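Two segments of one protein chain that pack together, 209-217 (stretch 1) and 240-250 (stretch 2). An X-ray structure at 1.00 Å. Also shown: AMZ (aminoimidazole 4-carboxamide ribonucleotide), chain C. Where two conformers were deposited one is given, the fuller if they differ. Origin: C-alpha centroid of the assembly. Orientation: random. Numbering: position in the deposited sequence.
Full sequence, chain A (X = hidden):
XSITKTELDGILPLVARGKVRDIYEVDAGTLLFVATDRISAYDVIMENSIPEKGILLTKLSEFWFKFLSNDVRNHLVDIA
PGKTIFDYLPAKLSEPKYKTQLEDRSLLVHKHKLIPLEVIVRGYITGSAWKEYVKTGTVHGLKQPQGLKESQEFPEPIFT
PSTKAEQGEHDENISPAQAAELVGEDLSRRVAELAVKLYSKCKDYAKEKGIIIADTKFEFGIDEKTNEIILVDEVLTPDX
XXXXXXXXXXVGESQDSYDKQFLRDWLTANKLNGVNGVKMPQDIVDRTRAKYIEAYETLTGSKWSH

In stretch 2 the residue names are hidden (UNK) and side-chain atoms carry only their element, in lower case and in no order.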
# COMPACT_ATOMS: atom_id res chain seq x y z
N LYS A 209 3.04 9.44 16.81
CA LYS A 209 3.81 8.25 17.07
C LYS A 209 5.24 8.38 16.66
O LYS A 209 6.02 7.50 16.99
CB LYS A 209 3.24 7.05 16.35
CG LYS A 209 1.85 6.66 16.72
CD LYS A 209 1.77 6.30 18.17
CE LYS A 209 0.51 5.52 18.47
NZ LYS A 209 0.45 5.24 19.92
N GLY A 210 5.58 9.41 15.93
CA GLY A 210 6.94 9.62 15.50
C GLY A 210 7.22 9.32 14.07
O GLY A 210 8.37 9.35 13.71
N ILE A 211 6.21 9.08 13.27
CA ILE A 211 6.42 8.77 11.87
C ILE A 211 5.75 9.82 11.05
O ILE A 211 4.61 10.16 11.27
CB ILE A 211 6.05 7.33 11.48
CG1 ILE A 211 7.20 6.39 11.88
CG2 ILE A 211 5.83 7.23 9.98
CD1 ILE A 211 6.94 4.94 11.61
N ILE A 212 6.49 10.29 10.09
CA ILE A 212 5.95 11.11 9.04
C ILE A 212 5.54 10.21 7.92
O ILE A 212 6.35 9.49 7.37
CB ILE A 212 6.98 12.11 8.56
CG1 ILE A 212 7.23 13.15 9.64
CG2 ILE A 212 6.50 12.76 7.29
CD1 ILE A 212 8.38 14.05 9.36
N ILE A 213 4.27 10.23 7.58
CA ILE A 213 3.82 9.54 6.40
C ILE A 213 4.04 10.50 5.28
O ILE A 213 3.32 11.47 5.12
CB ILE A 213 2.36 9.16 6.48
CG1 ILE A 213 2.05 8.40 7.75
CG2 ILE A 213 2.02 8.34 5.26
CD1 ILE A 213 0.63 8.06 7.91
N ALA A 214 5.07 10.30 4.51
CA ALA A 214 5.38 11.24 3.49
C ALA A 214 4.34 11.24 2.41
O ALA A 214 3.91 12.28 1.94
CB ALA A 214 6.70 10.93 2.89
N ASP A 215 3.94 10.05 2.01
CA ASP A 215 2.99 9.87 0.97
C ASP A 215 2.47 8.45 1.08
O ASP A 215 2.98 7.63 1.82
CB ASP A 215 3.60 10.19 -0.38
CG ASP A 215 4.83 9.42 -0.71
OD1 ASP A 215 5.61 9.96 -1.50
OD2 ASP A 215 4.97 8.28 -0.26
N THR A 216 1.42 8.19 0.34
CA THR A 216 0.85 6.89 0.37
C THR A 216 -0.02 6.72 -0.84
O THR A 216 -0.51 7.67 -1.39
CB THR A 216 0.01 6.69 1.63
OG1 THR A 216 -0.24 5.32 1.83
CG2 THR A 216 -1.29 7.40 1.61
N LYS A 217 -0.23 5.47 -1.20
CA LYS A 217 -1.12 5.08 -2.24
C LYS A 217 -2.24 4.31 -1.66
O LYS A 217 -2.03 3.26 -1.08
CB LYS A 217 -0.37 4.26 -3.26
CG LYS A 217 -1.22 3.79 -4.42
CD LYS A 217 -1.97 2.51 -4.21
CE LYS A 217 -1.07 1.32 -4.17
NZ LYS A 217 -1.78 0.07 -3.84
N UNK A 240 2.97 0.55 0.38
CA UNK A 240 2.11 1.53 -0.21
C UNK A 240 2.46 2.94 0.18
O UNK A 240 1.81 3.85 -0.30
c UNK A 240 0.69 1.26 0.15
o UNK A 240 0.42 1.56 1.48
N UNK A 241 3.44 3.14 1.01
CA UNK A 241 3.70 4.42 1.63
C UNK A 241 5.13 4.64 1.82
O UNK A 241 5.91 3.71 1.82
c UNK A 241 3.07 4.43 3.01
o UNK A 241 1.77 3.91 2.99
N UNK A 242 5.46 5.89 2.10
CA UNK A 242 6.76 6.23 2.60
C UNK A 242 6.60 6.72 4.00
O UNK A 242 5.79 7.58 4.28
c UNK A 242 8.41 7.71 -2.87
n UNK A 242 7.50 8.65 -3.02
c UNK A 242 7.84 6.71 0.45
n UNK A 242 8.98 7.18 -3.92
n UNK A 242 8.77 7.26 -1.69
c UNK A 242 7.41 7.26 1.75
c UNK A 242 8.33 7.80 -0.43
N UNK A 243 7.38 6.11 4.87
CA UNK A 243 7.37 6.41 6.27
C UNK A 243 8.72 6.89 6.68
O UNK A 243 9.70 6.19 6.49
c UNK A 243 5.69 4.62 6.79
c UNK A 243 3.17 3.54 6.42
c UNK A 243 3.33 4.87 6.67
c UNK A 243 4.58 5.40 6.87
c UNK A 243 5.52 3.28 6.50
c UNK A 243 7.03 5.17 7.05
c UNK A 243 4.26 2.75 6.33
N UNK A 244 8.74 8.06 7.28
CA UNK A 244 9.95 8.68 7.73
C UNK A 244 9.90 8.83 9.21
O UNK A 244 8.88 9.01 9.81
c UNK A 244 10.10 10.03 7.11
c UNK A 244 9.66 12.73 2.62
n UNK A 244 10.65 9.35 3.59
c UNK A 244 10.13 11.47 2.41
c UNK A 244 9.36 13.19 3.90
c UNK A 244 10.23 10.01 5.66
c UNK A 244 9.50 12.38 4.97
c UNK A 244 10.64 8.98 4.88
c UNK A 244 10.25 10.65 3.50
c UNK A 244 9.96 11.08 4.78
N UNK A 245 11.06 8.77 9.81
CA UNK A 245 11.18 9.04 11.21
C UNK A 245 11.10 10.52 11.45
O UNK A 245 11.87 11.29 10.90
o UNK A 245 12.39 7.65 13.85
c UNK A 245 12.50 8.47 11.66
c UNK A 245 12.70 8.59 13.12
n UNK A 245 13.20 9.68 13.57
N UNK A 246 10.15 10.94 12.26
CA UNK A 246 9.96 12.35 12.48
C UNK A 246 11.15 13.02 13.08
O UNK A 246 11.50 14.12 12.74
N UNK A 247 11.78 12.34 14.01
CA UNK A 247 12.90 12.93 14.68
C UNK A 247 14.10 13.10 13.79
O UNK A 247 14.89 13.99 14.03
c UNK A 247 13.25 12.13 15.87
N UNK A 248 14.29 12.25 12.80
CA UNK A 248 15.41 12.40 11.91
C UNK A 248 15.07 13.22 10.71
O UNK A 248 15.92 13.48 9.91
o UNK A 248 15.18 10.38 10.73
c UNK A 248 16.03 11.06 11.60
N UNK A 249 13.84 13.63 10.58
CA UNK A 249 13.42 14.36 9.43
C UNK A 249 14.18 15.66 9.30
O UNK A 249 14.35 16.40 10.24
c UNK A 249 11.37 15.49 8.54
o UNK A 249 9.56 17.92 5.77
c UNK A 249 10.60 15.83 6.33
c UNK A 249 11.96 14.63 9.58
c UNK A 249 11.18 15.03 7.26
c UNK A 249 10.18 17.09 6.66
c UNK A 249 10.35 17.56 7.92
c UNK A 249 10.95 16.76 8.84
N UNK A 250 14.64 15.92 8.09
CA UNK A 250 15.33 17.13 7.79
C UNK A 250 15.02 17.48 6.38
O UNK A 250 15.33 16.74 5.48
n UNK A 250 21.13 19.36 8.14
c UNK A 250 16.82 16.94 7.93
c UNK A 250 17.55 18.24 7.70
c UNK A 250 19.02 18.12 7.99
c UNK A 250 19.70 19.45 7.80
O5 AMZ C . 1.82 0.11 -5.64
C6 AMZ C . 1.77 1.08 -6.37
N2 AMZ C . 1.37 1.02 -7.63
C3A AMZ C . 2.12 2.39 -5.87
C7A AMZ C . 2.59 2.67 -4.62
N3 AMZ C . 2.77 1.91 -3.53
N1 AMZ C . 2.07 3.52 -6.60
C5 AMZ C . 2.48 4.49 -5.81
N AMZ C . 2.82 3.99 -4.60
C1 AMZ C . 3.25 4.75 -3.46
C2 AMZ C . 4.74 4.81 -3.28
C3 AMZ C . 4.92 6.11 -2.55
O2 AMZ C . 4.62 5.86 -1.19
O1 AMZ C . 5.18 3.68 -2.57
O AMZ C . 2.87 6.08 -3.72
C AMZ C . 3.83 6.97 -3.17
C4 AMZ C . 4.32 7.90 -4.23
O3 AMZ C . 5.20 7.19 -5.09
P AMZ C . 6.00 8.02 -6.20
OP1 AMZ C . 5.01 8.44 -7.24
O4 AMZ C . 7.00 7.01 -6.73
OP2 AMZ C . 6.65 9.20 -5.56
O HOH W 1 10.25 10.33 15.47
O HOH W 2 -1.77 3.23 1.55

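Position 240 carries one carbon and one oxygen, with no methyl beside the oxygen: Ser-240. Its CB points toward stretch 1, and its backbone closes this end of the ladder, Lys-217 N donating to Ser-240 O at 2.8 Å. A water joins Ser-240 OG, Thr-216 OG1 and Lys-217 O.

Position 241 again shows a carbon and an oxygen, the oxygen 2.7 Å from Thr-216 OG1. It is Ser-241. Thr-216 and Ser-241 sit on the same sheet face, and their CA atoms, Thr-216 CA and Ser-241 CA, are 4.0 Å apart.

At 242 three carbons lead to a nitrogen, then to a carbon bearing two more nitrogens, a guanidinium and hence Arg-242. The extended chain brings NH2 to 2.8 Å from Asp-215 OD1, a salt bridge made at the guanidinium edge. Arg-242 NH2 also donates to AMZ OP2 at 2.7 Å, while Asp-215 OD2 accepts from AMZ O2 at 2.6 Å, so the paired charges both hold the nucleotide.

Position 243 has one carbon and a ring of six carbons with no oxygen: Phe-243. It lies on the face of Ile-211 and Ile-213; Ile-213 CG1 meets the ring edge, 3.9 Å from Phe-243 CE2.

Position 244 has one carbon, then fused five- and six-membered rings with a single nitrogen, which only tryptophan supplies. Trp-244 offers a ring face to Ala-214, whose CB sits 3.4 Å from the centroid of the six-membered ring and almost on its normal. Ile-212 CG2 adds a contact of 3.8 Å to Trp-244 CE3.

At 245 two carbons end in one oxygen and one nitrogen. This is Asn-245, partly exposed and little covered by stretch 1.

Position 246 has no side-chain atoms: Gly-246. A CB here would point toward stretch 1, about 3.3 Å from Gly-210 O, a tight fit; Gly-246 N donates to that same oxygen at 2.8 Å.

Position 247 bears one carbon, Ala-247, and 248 a carbon and an oxygen, Ser-248; neither side chain reaches stretch 1.

At 249 a six-carbon ring bears an oxygen: Tyr-249. Its face receives Ile-212 CD1, 3.7 Å from the ring centroid.

Position 250 runs four carbons to a nitrogen, Lys-250, extended and out of reach.

The contact works as an antiparallel ladder with separate duties on its faces. Reciprocal bonds between Ile-212 and Trp-244, N to O at 2.7 Å and 2.8 Å, fix the register. Ile-211 and Ile-213 pack with Phe-243 on one face; the other carries Ile-212, Trp-244 and the ligand-binding Asp-215 and Arg-242.

Stretch 2 (240-250) SSRFWNGASYK
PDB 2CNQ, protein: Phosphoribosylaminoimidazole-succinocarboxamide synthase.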